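Probable ferredoxin-dependent nitrite reductase NirA (Mycobacterium tuberculosis, PDB 1ZJ8) probably reduces sulfite to sulfide with electrons from ferredoxin, using a siroheme and a [4Fe-4S] cluster, for the biosynthesis of sulfur-containing amino acids and cofactors. Local coordinates at residues Q266-W271 and R325-G330; A358-R363 and H420-L425. One frame throughout, in Å; residues are numbered along the deposited sequence.

Contact 1: Q266-W271 and R325-G330; sequences QRVGAW and RPLIDG
R267 reaches across to the end of the partner segment, where its NH2 donates to G330 O at 2.8 Å. The guanidinium presents its edge to this oxygen, which lies 16° out of the group's plane, and the nitrogen approaches from above the carbonyl plane. The chain bends at chi3, which places NE; one face of the guanidinium has the backbone N of G269 above it, offset toward the rim. NE itself is engaged by D251 in a salt bridge, so the group is held at two of its nitrogens.

Beyond R267 the contact passes to the backbone. G269 O accepts the N-H of G330 at 2.9 Å, with the CA-H of D329 also directed at this oxygen, and W271 N donates to I328 O in a nearly straight bond (168°). A270 and D329 form the antiparallel non-hydrogen-bonded pair between them, their side chains diverging.

A270 CB lies 3.8 Å from L327 CD1, and L327 CB is about as near to the alanine CB, so the leucine lies against the small alanine with V268 CG1 at its margin; helix 311-323 packs on V268 and L327. Because G330 lacks a side chain, W271 CB can settle 3.9 Å from G330 CA. The tryptophan CG is anti to the backbone N (chi1 -178°), and the indole ring meets the rings of H243 and H246. D329 turns its carboxylate to R315 of the same helix in a salt bridge.

Pairing of this kind adds a short, weakly bonded edge strand, 328-329, in antiparallel sense to strand 266-272, completing one margin of a mixed six-stranded sheet in a sulfite reductase 4Fe-4S domain region.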
loop_
_atom_site.group_PDB
_atom_site.type_symbol
_atom_site.label_atom_id
_atom_site.label_comp_id
_atom_site.label_asym_id
_atom_site.label_seq_id
_atom_site.Cartn_x
_atom_site.Cartn_y
_atom_site.Cartn_z
ATOM N N GLN A 266 -15.073 2.873 8.986
ATOM C CA GLN A 266 -15.839 3.025 10.231
ATOM C C GLN A 266 -16.240 1.667 10.819
ATOM O O GLN A 266 -16.531 0.728 10.089
ATOM C CB GLN A 266 -17.094 3.842 9.954
ATOM C CG GLN A 266 -16.885 4.972 8.942
ATOM C CD GLN A 266 -18.194 5.499 8.421
ATOM O OE1 GLN A 266 -18.990 6.094 9.172
ATOM N NE2 GLN A 266 -18.449 5.258 7.127
ATOM N N ARG A 267 -16.270 1.599 12.145
ATOM C CA ARG A 267 -16.622 0.392 12.861
ATOM C C ARG A 267 -18.047 -0.075 12.579
ATOM O O ARG A 267 -19.008 0.658 12.755
ATOM C CB ARG A 267 -16.499 0.630 14.364
ATOM C CG ARG A 267 -15.106 0.989 14.813
ATOM C CD ARG A 267 -14.851 0.641 16.261
ATOM N NE ARG A 267 -15.304 -0.721 16.576
ATOM C CZ ARG A 267 -16.323 -1.027 17.384
ATOM N NH1 ARG A 267 -17.041 -0.083 17.971
ATOM N NH2 ARG A 267 -16.641 -2.296 17.597
ATOM N N VAL A 268 -18.176 -1.332 12.194
ATOM C CA VAL A 268 -19.479 -1.952 12.048
ATOM C C VAL A 268 -20.115 -2.194 13.430
ATOM O O VAL A 268 -21.332 -2.361 13.537
ATOM C CB VAL A 268 -19.347 -3.265 11.261
ATOM C CG1 VAL A 268 -20.696 -3.978 11.163
ATOM C CG2 VAL A 268 -18.749 -2.984 9.859
ATOM N N GLY A 269 -19.277 -2.197 14.473
ATOM C CA GLY A 269 -19.707 -2.434 15.855
ATOM C C GLY A 269 -19.695 -3.904 16.243
ATOM O O GLY A 269 -20.309 -4.283 17.252
ATOM N N ALA A 270 -18.949 -4.710 15.476
ATOM C CA ALA A 270 -19.028 -6.166 15.531
ATOM C C ALA A 270 -17.724 -6.795 16.000
ATOM O O ALA A 270 -16.633 -6.285 15.703
ATOM C CB ALA A 270 -19.396 -6.723 14.155
ATOM N N TRP A 271 -17.862 -7.918 16.716
ATOM C CA TRP A 271 -16.742 -8.795 17.108
ATOM C C TRP A 271 -16.886 -10.115 16.347
ATOM O O TRP A 271 -17.966 -10.682 16.283
ATOM C CB TRP A 271 -16.752 -9.039 18.630
ATOM C CG TRP A 271 -15.613 -9.892 19.193
ATOM C CD1 TRP A 271 -14.365 -9.452 19.589
ATOM C CD2 TRP A 271 -15.635 -11.309 19.451
ATOM N NE1 TRP A 271 -13.618 -10.511 20.067
ATOM C CE2 TRP A 271 -14.367 -11.658 19.999
ATOM C CE3 TRP A 271 -16.598 -12.318 19.274
ATOM C CZ2 TRP A 271 -14.038 -12.975 20.369
ATOM C CZ3 TRP A 271 -16.271 -13.633 19.652
ATOM C CH2 TRP A 271 -14.998 -13.945 20.183
ATOM N N ARG A 325 -27.571 -14.268 9.595
ATOM C CA ARG A 325 -27.465 -14.298 11.063
ATOM C C ARG A 325 -26.920 -12.984 11.632
ATOM O O ARG A 325 -26.247 -12.230 10.924
ATOM C CB ARG A 325 -26.556 -15.443 11.516
ATOM C CG ARG A 325 -25.090 -15.113 11.387
ATOM C CD ARG A 325 -24.208 -16.336 11.398
ATOM N NE ARG A 325 -22.827 -15.974 11.083
ATOM C CZ ARG A 325 -21.994 -15.358 11.922
ATOM N NH1 ARG A 325 -22.373 -15.021 13.152
ATOM N NH2 ARG A 325 -20.762 -15.082 11.525
ATOM N N PRO A 326 -27.186 -12.708 12.919
ATOM C CA PRO A 326 -26.600 -11.484 13.470
ATOM C C PRO A 326 -25.091 -11.641 13.702
ATOM O O PRO A 326 -24.599 -12.774 13.794
ATOM C CB PRO A 326 -27.362 -11.283 14.795
ATOM C CG PRO A 326 -27.917 -12.598 15.148
ATOM C CD PRO A 326 -27.995 -13.439 13.913
ATOM N N LEU A 327 -24.378 -10.511 13.734
ATOM C CA LEU A 327 -23.009 -10.465 14.224
ATOM C C LEU A 327 -23.089 -10.119 15.685
ATOM O O LEU A 327 -24.012 -9.422 16.102
ATOM C CB LEU A 327 -22.208 -9.394 13.509
ATOM C CG LEU A 327 -21.936 -9.656 12.035
ATOM C CD1 LEU A 327 -21.359 -8.415 11.363
ATOM C CD2 LEU A 327 -20.989 -10.833 11.911
ATOM N N ILE A 328 -22.127 -10.618 16.456
ATOM C CA ILE A 328 -22.020 -10.298 17.872
ATOM C C ILE A 328 -21.520 -8.851 18.004
ATOM O O ILE A 328 -20.634 -8.440 17.261
ATOM C CB ILE A 328 -21.054 -11.262 18.593
ATOM C CG1 ILE A 328 -21.535 -12.715 18.457
ATOM C CG2 ILE A 328 -20.857 -10.873 20.071
ATOM C CD1 ILE A 328 -20.634 -13.567 17.523
ATOM N N ASP A 329 -22.113 -8.081 18.921
ATOM C CA ASP A 329 -21.670 -6.719 19.212
ATOM C C ASP A 329 -20.294 -6.782 19.875
ATOM O O ASP A 329 -19.998 -7.718 20.627
ATOM C CB ASP A 329 -22.641 -6.003 20.171
ATOM C CG ASP A 329 -23.948 -5.550 19.505
ATOM O OD1 ASP A 329 -24.098 -5.575 18.254
ATOM O OD2 ASP A 329 -24.841 -5.140 20.268
ATOM N N GLY A 330 -19.455 -5.782 19.608
ATOM C CA GLY A 330 -18.135 -5.728 20.227
ATOM C C GLY A 330 -17.627 -4.315 20.364
ATOM O O GLY A 330 -18.107 -3.420 19.709
#

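Contact 2: A358-R363 and H420-L425; sequences APIAGR and HWRRNL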
loop_
_atom_site.group_PDB
_atom_site.type_symbol
_atom_site.label_atom_id
_atom_site.label_comp_id
_atom_site.label_asym_id
_atom_site.label_seq_id
_atom_site.Cartn_x
_atom_site.Cartn_y
_atom_site.Cartn_z
ATOM N N ALA A 358 15.072 -0.137 7.338
ATOM C CA ALA A 358 14.426 0.953 6.621
ATOM C C ALA A 358 15.241 1.309 5.406
ATOM O O ALA A 358 16.264 1.971 5.521
ATOM C CB ALA A 358 14.277 2.205 7.515
ATOM N N PRO A 359 14.770 0.894 4.229
ATOM C CA PRO A 359 15.356 1.429 3.028
ATOM C C PRO A 359 14.838 2.857 2.855
ATOM O O PRO A 359 14.282 3.428 3.803
ATOM C CB PRO A 359 14.857 0.480 1.938
ATOM C CG PRO A 359 13.713 -0.308 2.546
ATOM C CD PRO A 359 13.655 -0.039 3.981
ATOM N N ILE A 360 15.035 3.441 1.678
ATOM C CA ILE A 360 14.516 4.753 1.373
ATOM C C ILE A 360 13.307 4.575 0.456
ATOM O O ILE A 360 13.449 4.285 -0.735
ATOM C CB ILE A 360 15.597 5.616 0.686
ATOM C CG1 ILE A 360 16.719 5.966 1.669
ATOM C CG2 ILE A 360 14.970 6.884 0.103
ATOM C CD1 ILE A 360 17.819 6.841 1.091
ATOM N N ALA A 361 12.117 4.743 1.022
ATOM C CA ALA A 361 10.873 4.671 0.280
ATOM C C ALA A 361 10.776 3.394 -0.503
ATOM O O ALA A 361 10.490 3.444 -1.668
ATOM C CB ALA A 361 10.768 5.841 -0.660
ATOM N N GLY A 362 11.081 2.259 0.122
ATOM C CA GLY A 362 10.882 0.942 -0.486
ATOM C C GLY A 362 11.903 0.503 -1.528
ATOM O O GLY A 362 11.852 -0.641 -1.998
ATOM N N ARG A 363 12.851 1.375 -1.882
ATOM C CA ARG A 363 13.762 1.083 -2.998
ATOM C C ARG A 363 14.865 0.137 -2.607
ATOM O O ARG A 363 15.713 0.497 -1.798
ATOM C CB ARG A 363 14.402 2.368 -3.536
ATOM C CG ARG A 363 15.564 2.106 -4.533
ATOM C CD ARG A 363 15.483 2.926 -5.806
ATOM N NE ARG A 363 14.414 2.428 -6.664
ATOM C CZ ARG A 363 13.965 3.066 -7.745
ATOM N NH1 ARG A 363 14.522 4.213 -8.131
ATOM N NH2 ARG A 363 12.949 2.560 -8.445
ATOM N N HIS A 420 15.229 9.759 11.736
ATOM C CA HIS A 420 13.799 10.068 11.648
ATOM C C HIS A 420 13.322 10.092 10.218
ATOM O O HIS A 420 12.322 9.465 9.848
ATOM C CB HIS A 420 13.541 11.481 12.210
ATOM C CG HIS A 420 13.743 11.580 13.679
ATOM N ND1 HIS A 420 12.728 11.328 14.585
ATOM C CD2 HIS A 420 14.852 11.847 14.409
ATOM C CE1 HIS A 420 13.203 11.451 15.815
ATOM N NE2 HIS A 420 14.489 11.765 15.736
ATOM N N TRP A 421 14.076 10.860 9.435
ATOM C CA TRP A 421 13.762 11.181 8.050
ATOM C C TRP A 421 13.722 9.966 7.183
ATOM O O TRP A 421 12.763 9.758 6.457
ATOM C CB TRP A 421 14.797 12.161 7.482
ATOM C CG TRP A 421 14.826 13.358 8.319
ATOM C CD1 TRP A 421 15.837 13.775 9.138
ATOM C CD2 TRP A 421 13.740 14.255 8.526
ATOM N NE1 TRP A 421 15.455 14.907 9.811
ATOM C CE2 TRP A 421 14.170 15.219 9.460
ATOM C CE3 TRP A 421 12.434 14.332 8.010
ATOM C CZ2 TRP A 421 13.354 16.244 9.890
ATOM C CZ3 TRP A 421 11.627 15.363 8.417
ATOM C CH2 TRP A 421 12.090 16.310 9.354
ATOM N N ARG A 422 14.769 9.162 7.247
ATOM C CA ARG A 422 14.805 7.928 6.460
ATOM C C ARG A 422 13.732 6.944 6.915
ATOM O O ARG A 422 13.172 6.195 6.126
ATOM C CB ARG A 422 16.160 7.275 6.610
ATOM C CG ARG A 422 16.401 6.096 5.710
ATOM C CD ARG A 422 17.565 5.308 6.264
ATOM N NE ARG A 422 18.490 4.881 5.227
ATOM C CZ ARG A 422 19.327 5.693 4.582
ATOM N NH1 ARG A 422 19.398 7.008 4.856
ATOM N NH2 ARG A 422 20.116 5.167 3.653
ATOM N N ARG A 423 13.499 6.939 8.213
ATOM C CA ARG A 423 12.556 6.053 8.814
ATOM C C ARG A 423 11.147 6.359 8.399
ATOM O O ARG A 423 10.389 5.471 8.063
ATOM C CB ARG A 423 12.641 6.200 10.324
ATOM C CG ARG A 423 11.567 5.423 11.006
ATOM C CD ARG A 423 11.960 5.112 12.365
ATOM N NE ARG A 423 10.943 4.334 13.033
ATOM C CZ ARG A 423 11.077 3.896 14.272
ATOM N NH1 ARG A 423 12.161 4.199 14.980
ATOM N NH2 ARG A 423 10.110 3.186 14.820
ATOM N N ASN A 424 10.801 7.631 8.449
ATOM C CA ASN A 424 9.404 8.034 8.367
ATOM C C ASN A 424 8.924 8.562 7.015
ATOM O O ASN A 424 7.806 9.028 6.910
ATOM C CB ASN A 424 9.123 9.066 9.465
ATOM C CG ASN A 424 9.266 8.483 10.831
ATOM O OD1 ASN A 424 8.703 7.453 11.111
ATOM N ND2 ASN A 424 10.046 9.121 11.682
ATOM N N LEU A 425 9.737 8.459 5.982
ATOM C CA LEU A 425 9.356 9.002 4.693
ATOM C C LEU A 425 8.806 7.892 3.800
ATOM O O LEU A 425 9.343 6.798 3.740
ATOM C CB LEU A 425 10.547 9.713 4.019
ATOM C CG LEU A 425 10.290 10.270 2.598
ATOM C CD1 LEU A 425 11.091 11.517 2.332
ATOM C CD2 LEU A 425 10.553 9.253 1.464
HETATM O O HOH W 1 18.071 2.955 3.691
#
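The guanidinium of R422 takes I360 on one face: CG1 stands 3.9 Å above the plane, over its centre, and CD1 is 3.8 Å from NH2. The two side chains cross at about a right angle, with CG1 and CD1 of the isoleucine the atoms that meet the flat group. At the edge of the guanidinium, close to its plane, is A358 O. This carbonyl is 3.7 Å from both R422 CD and R422 NE, and a water lies between it and NE, donating to A358 O at 2.8 Å; its modelled separation from NE is too short to be relied on. NH1 forms a salt bridge with E453, which fixes the polar end against helix 442-455.

With CG anti to the backbone N (chi1 -172°), the R422 chain begins beside its own carbonyl carbon, where CG meets P359 O at 3.9 Å, and it bends at chi3 before reaching I360.

The loop 358-363 links strand 353-357 of one antiparallel sheet to strand 363-365 of another, and ends in a type I' turn from I360 to R363, closed by R363 N to I360 O at 3.2 Å. A361 and G362, the two central residues, both have the positive phi that this turn requires. The opposing segment is helical at its start and leads toward strand 425-427, followed by C428, probably a cluster ligand.

At the turn the contact is purely apolar: A361 CB touches L425 CD2 at 4.0 Å, and the leucine also packs on A445 and I471. The side chain of A361 is about 7 Å from the siroheme, which places this apolar pair near the cofactor. A358 CB points at the helix backbone near R423, whose guanidinium forms a salt bridge with D341 through NE.

From the N terminus, contact 1 comes first: strand 266-272 leads into a mainly helical excursion of 53 residues, through helices 277-291, 302-309 and 311-323, and the chain returns at 325-330 to pair beside it, within the first 4Fe-4S family region. Only then does contact 2 open. The 56 residues between 358-363 and 420-425 include helices 366-379 and 399-411 and strands of both five-stranded antiparallel sheets; its closure joins the second ferredoxin-like half-domain region to the second 4Fe-4S region. The two loops lie in series, neither nesting nor crossing. The centres of contact 1 and contact 2 are 37 Å apart, on opposite sides of the chain's centre, and the nearest atoms of contact 1 and contact 2 are about 24 Å apart.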